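Local atomic coordinates of pyocin-S2 (Pseudomonas aeruginosa, PDB entry 5ODW), a protein that kills sensitive bacteria as a nuclease bacteriocin that breaks down chromosomal DNA, its N-terminal part, the piece present here, forming a complex with the ferripyoverdine receptor. Residues Gly20-Ile24 with Tyr167-Tyr172; Leu72-Thr76 with Ala174-Ile178. One frame throughout, in Å; residues are numbered along the deposited sequence.

Contact 1: Gly20-Ile24 with Tyr167-Tyr172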
loop_
_atom_site.group_PDB
_atom_site.type_symbol
_atom_site.label_atom_id
_atom_site.label_comp_id
_atom_site.label_asym_id
_atom_site.label_seq_id
_atom_site.Cartn_x
_atom_site.Cartn_y
_atom_site.Cartn_z
ATOM N N GLY C 20 -24.240 11.832 -44.532
ATOM C CA GLY C 20 -22.936 11.199 -44.461
ATOM C C GLY C 20 -22.762 10.521 -43.116
ATOM O O GLY C 20 -22.239 9.411 -43.030
ATOM N N ARG C 21 -23.205 11.201 -42.061
ATOM C CA ARG C 21 -23.144 10.669 -40.713
ATOM C C ARG C 21 -24.078 9.473 -40.577
ATOM O O ARG C 21 -25.174 9.458 -41.132
ATOM C CB ARG C 21 -23.544 11.741 -39.702
ATOM C CG ARG C 21 -23.082 13.141 -40.064
ATOM C CD ARG C 21 -23.165 14.075 -38.868
ATOM N NE ARG C 21 -22.662 15.408 -39.182
ATOM C CZ ARG C 21 -22.460 16.364 -38.279
ATOM N NH1 ARG C 21 -22.711 16.136 -37.000
ATOM N NH2 ARG C 21 -22.002 17.547 -38.658
ATOM N N ASP C 22 -23.629 8.480 -39.823
ATOM C CA ASP C 22 -24.383 7.243 -39.554
ATOM C C ASP C 22 -25.829 7.519 -39.124
ATOM O O ASP C 22 -26.047 8.490 -38.397
ATOM C CB ASP C 22 -23.665 6.385 -38.496
ATOM C CG ASP C 22 -22.438 5.620 -38.979
ATOM O OD1 ASP C 22 -22.127 5.684 -40.201
ATOM O OD2 ASP C 22 -21.799 4.940 -38.145
ATOM N N ILE C 23 -26.811 6.680 -39.586
ATOM C CA ILE C 23 -28.254 6.818 -39.288
ATOM C C ILE C 23 -28.506 7.009 -37.765
ATOM O O ILE C 23 -29.288 7.883 -37.388
ATOM C CB ILE C 23 -29.126 5.697 -39.931
ATOM C CG1 ILE C 23 -30.609 6.127 -40.032
ATOM C CG2 ILE C 23 -28.960 4.333 -39.252
ATOM C CD1 ILE C 23 -31.357 5.583 -41.232
ATOM N N ILE C 24 -27.787 6.242 -36.917
ATOM C CA ILE C 24 -27.823 6.350 -35.463
ATOM C C ILE C 24 -26.435 6.868 -35.045
ATOM O O ILE C 24 -25.436 6.166 -35.223
ATOM C CB ILE C 24 -28.207 5.003 -34.800
ATOM C CG1 ILE C 24 -29.562 4.487 -35.334
ATOM C CG2 ILE C 24 -28.233 5.151 -33.271
ATOM C CD1 ILE C 24 -29.705 3.012 -35.385
ATOM N N TYR C 167 -25.728 -0.766 -34.792
ATOM C CA TYR C 167 -27.143 -0.582 -35.049
ATOM C C TYR C 167 -27.364 0.120 -36.386
ATOM O O TYR C 167 -28.389 -0.130 -37.016
ATOM C CB TYR C 167 -27.829 0.170 -33.882
ATOM C CG TYR C 167 -27.944 -0.619 -32.590
ATOM C CD1 TYR C 167 -28.133 -1.999 -32.606
ATOM C CD2 TYR C 167 -27.915 0.020 -31.356
ATOM C CE1 TYR C 167 -28.233 -2.730 -31.423
ATOM C CE2 TYR C 167 -28.020 -0.701 -30.165
ATOM C CZ TYR C 167 -28.178 -2.075 -30.207
ATOM O OH TYR C 167 -28.280 -2.803 -29.057
ATOM N N SER C 168 -26.417 0.988 -36.831
ATOM C CA SER C 168 -26.518 1.663 -38.134
ATOM C C SER C 168 -26.276 0.642 -39.238
ATOM O O SER C 168 -26.986 0.663 -40.236
ATOM C CB SER C 168 -25.538 2.825 -38.248
ATOM O OG SER C 168 -25.998 3.909 -37.461
ATOM N N ALA C 169 -25.342 -0.298 -39.023
ATOM C CA ALA C 169 -25.042 -1.372 -39.967
ATOM C C ALA C 169 -26.203 -2.347 -40.086
ATOM O O ALA C 169 -26.414 -2.884 -41.162
ATOM C CB ALA C 169 -23.786 -2.114 -39.540
ATOM N N ASP C 170 -26.954 -2.579 -39.004
ATOM C CA ASP C 170 -28.113 -3.470 -39.050
ATOM C C ASP C 170 -29.213 -2.851 -39.953
ATOM O O ASP C 170 -29.722 -3.510 -40.867
ATOM C CB ASP C 170 -28.633 -3.773 -37.619
ATOM C CG ASP C 170 -29.680 -4.885 -37.555
ATOM O OD1 ASP C 170 -29.387 -6.015 -38.025
ATOM O OD2 ASP C 170 -30.786 -4.633 -37.018
ATOM N N ILE C 171 -29.519 -1.567 -39.709
ATOM C CA ILE C 171 -30.487 -0.747 -40.433
ATOM C C ILE C 171 -30.105 -0.644 -41.933
ATOM O O ILE C 171 -30.908 -1.033 -42.782
ATOM C CB ILE C 171 -30.659 0.642 -39.725
ATOM C CG1 ILE C 171 -31.204 0.517 -38.265
ATOM C CG2 ILE C 171 -31.492 1.619 -40.554
ATOM C CD1 ILE C 171 -32.531 -0.288 -38.037
ATOM N N TYR C 172 -28.874 -0.164 -42.244
ATOM C CA TYR C 172 -28.337 -0.032 -43.611
ATOM C C TYR C 172 -28.469 -1.341 -44.417
ATOM O O TYR C 172 -28.929 -1.280 -45.556
ATOM C CB TYR C 172 -26.859 0.411 -43.601
ATOM C CG TYR C 172 -26.561 1.849 -43.210
ATOM C CD1 TYR C 172 -27.249 2.910 -43.796
ATOM C CD2 TYR C 172 -25.467 2.156 -42.404
ATOM C CE1 TYR C 172 -26.924 4.236 -43.504
ATOM C CE2 TYR C 172 -25.135 3.475 -42.099
ATOM C CZ TYR C 172 -25.866 4.513 -42.648
ATOM O OH TYR C 172 -25.518 5.813 -42.365
#
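Tyr167 starts the helical side with its CB, which lies 3.7 Å from Ile24 CD1; beyond that its ring departs to helix 47-70, stacking with His65 and hydrogen-bonding Asp62 through OH. One residue on, Ser168 suits a close approach of loop to helix: its small side chain lets Ile24 come in, and OG accepts a hydrogen bond from Ile24 N (3.0 Å) while OG is also hydrogen-bonded to Ala164 O of its own helix. The loop so held is the connection of a two-stranded antiparallel hairpin, strands 12-14 and 24-26, laid against the long helix 153-204 of this largely helical N-terminal part of the bacteriocin. Ile171, branched and apolar, receives Ile23 and Ile24, its CG2 3.9 Å from Ile23 CG2 and its CG1 4.1 Å from Ile24 CD1. Tyr172 is long enough to reach back to the loop, where its OH accepts a weak hydrogen bond from Ile23 N (3.2 Å) and lies 3.4 Å from Asp22 CA; its side chain also touches Ile120 of helix 96-121.

Contact 2: Leu72-Thr76 with Ala174-Ile178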
loop_
_atom_site.group_PDB
_atom_site.type_symbol
_atom_site.label_atom_id
_atom_site.label_comp_id
_atom_site.label_asym_id
_atom_site.label_seq_id
_atom_site.Cartn_x
_atom_site.Cartn_y
_atom_site.Cartn_z
ATOM N N LEU C 72 -39.254 0.607 -40.588
ATOM C CA LEU C 72 -38.192 0.905 -41.562
ATOM C C LEU C 72 -38.694 1.050 -43.020
ATOM O O LEU C 72 -38.101 1.831 -43.775
ATOM C CB LEU C 72 -37.016 -0.095 -41.471
ATOM C CG LEU C 72 -35.639 0.452 -41.898
ATOM C CD1 LEU C 72 -35.200 1.651 -41.039
ATOM C CD2 LEU C 72 -34.606 -0.629 -41.901
ATOM N N LYS C 73 -39.776 0.312 -43.406
ATOM C CA LYS C 73 -40.382 0.349 -44.755
ATOM C C LYS C 73 -40.867 1.761 -45.081
ATOM O O LYS C 73 -40.558 2.269 -46.152
ATOM C CB LYS C 73 -41.567 -0.637 -44.884
ATOM C CG LYS C 73 -41.277 -2.080 -44.467
ATOM C CD LYS C 73 -42.339 -3.053 -44.976
ATOM C CE LYS C 73 -42.186 -4.432 -44.394
ATOM N NZ LYS C 73 -42.999 -5.419 -45.149
ATOM N N ASN C 74 -41.597 2.399 -44.136
ATOM C CA ASN C 74 -42.167 3.744 -44.279
ATOM C C ASN C 74 -41.105 4.800 -44.172
ATOM O O ASN C 74 -41.137 5.768 -44.928
ATOM C CB ASN C 74 -43.257 3.996 -43.241
ATOM C CG ASN C 74 -44.250 2.874 -43.155
ATOM O OD1 ASN C 74 -44.877 2.485 -44.158
ATOM N ND2 ASN C 74 -44.354 2.281 -41.971
ATOM N N GLU C 75 -40.163 4.621 -43.236
ATOM C CA GLU C 75 -39.062 5.551 -43.021
ATOM C C GLU C 75 -38.210 5.668 -44.283
ATOM O O GLU C 75 -37.956 6.791 -44.728
ATOM C CB GLU C 75 -38.215 5.117 -41.815
ATOM C CG GLU C 75 -37.180 6.135 -41.376
ATOM C CD GLU C 75 -35.886 6.183 -42.165
ATOM O OE1 GLU C 75 -35.241 5.123 -42.334
ATOM O OE2 GLU C 75 -35.512 7.293 -42.601
ATOM N N THR C 76 -37.784 4.529 -44.862
ATOM C CA THR C 76 -36.934 4.556 -46.046
ATOM C C THR C 76 -37.739 5.031 -47.287
ATOM O O THR C 76 -37.216 5.837 -48.065
ATOM C CB THR C 76 -36.168 3.246 -46.203
ATOM O OG1 THR C 76 -35.009 3.474 -47.003
ATOM C CG2 THR C 76 -37.002 2.127 -46.756
ATOM N N ALA C 174 -30.619 -3.818 -43.981
ATOM C CA ALA C 174 -32.056 -4.012 -44.193
ATOM C C ALA C 174 -32.649 -3.015 -45.200
ATOM O O ALA C 174 -33.558 -3.381 -45.955
ATOM C CB ALA C 174 -32.789 -3.907 -42.873
ATOM N N GLN C 175 -32.145 -1.754 -45.196
ATOM C CA GLN C 175 -32.577 -0.687 -46.103
ATOM C C GLN C 175 -32.239 -1.010 -47.550
ATOM O O GLN C 175 -33.030 -0.690 -48.437
ATOM C CB GLN C 175 -31.983 0.669 -45.704
ATOM C CG GLN C 175 -32.731 1.336 -44.552
ATOM C CD GLN C 175 -32.247 2.728 -44.253
ATOM O OE1 GLN C 175 -33.018 3.680 -44.249
ATOM N NE2 GLN C 175 -30.972 2.878 -43.946
ATOM N N ILE C 176 -31.068 -1.656 -47.786
ATOM C CA ILE C 176 -30.611 -2.087 -49.117
ATOM C C ILE C 176 -31.582 -3.154 -49.663
ATOM O O ILE C 176 -31.946 -3.091 -50.837
ATOM C CB ILE C 176 -29.110 -2.524 -49.128
ATOM C CG1 ILE C 176 -28.196 -1.334 -48.751
ATOM C CG2 ILE C 176 -28.715 -3.071 -50.516
ATOM C CD1 ILE C 176 -26.872 -1.668 -48.261
ATOM N N ALA C 177 -32.047 -4.077 -48.790
ATOM C CA ALA C 177 -33.022 -5.116 -49.123
ATOM C C ALA C 177 -34.336 -4.480 -49.588
ATOM O O ALA C 177 -34.908 -4.921 -50.595
ATOM C CB ALA C 177 -33.269 -6.007 -47.915
ATOM N N ILE C 178 -34.785 -3.418 -48.875
ATOM C CA ILE C 178 -36.003 -2.651 -49.187
ATOM C C ILE C 178 -35.849 -1.945 -50.537
ATOM O O ILE C 178 -36.793 -1.952 -51.329
ATOM C CB ILE C 178 -36.422 -1.647 -48.055
ATOM C CG1 ILE C 178 -36.693 -2.366 -46.713
ATOM C CG2 ILE C 178 -37.629 -0.832 -48.497
ATOM C CD1 ILE C 178 -37.047 -1.484 -45.568
#
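Two helices cross here in a steep helix-helix packing, the first turn of helix 72-86 lying over the middle of helix 153-204, with the segment axes 10.3 Å apart at closest and at -72° to each other. Leu72 opens the interface: its CD2 lies 3.9 Å from Ala174 CB and 3.8 Å from Gln175 CG, so a branched apolar side chain fits beside a methyl group and the aliphatic part of a glutamine. Lys73 offers mainly its backbone, CA being 3.9 Å from Ile178 CD1, while its charged end leads away from the other helix, as befits an exposed lysine. Glu75 points sideways but bends its carboxylate toward the end of Gln175, on the side where both residues also touch Ile23 of the hairpin loop. Thr76 faces helix 153-204 directly, and its compact, beta-branched side chain permits close packing: its methyl CG2 meets Ile178 CG2 at 3.5 Å.

From the N terminus, the chain makes strand 12-14 and turns through Gly20-Ile24, the first half of contact 1, into strand 24-26. Helix 47-70 then leads to Leu72-Thr76, the first half of contact 2. Helices 96-121 and 133-148 follow before helix 153-204 supplies Tyr167-Tyr172 and then Ala174-Ile178, closing contact 1 over 142 intervening residues and contact 2 over 97. Because the segments alternate along the chain, the two closures cross. Their centres are 12 Å apart and the contacts touch: Ile171 CG2 packs on Leu72 CD1 at 3.7 Å, and Ile23 CD1 lies 4.1 Å from Glu75 OE1. Hairpin, helix 72-86 and helix 153-204 thus form one continuous packing.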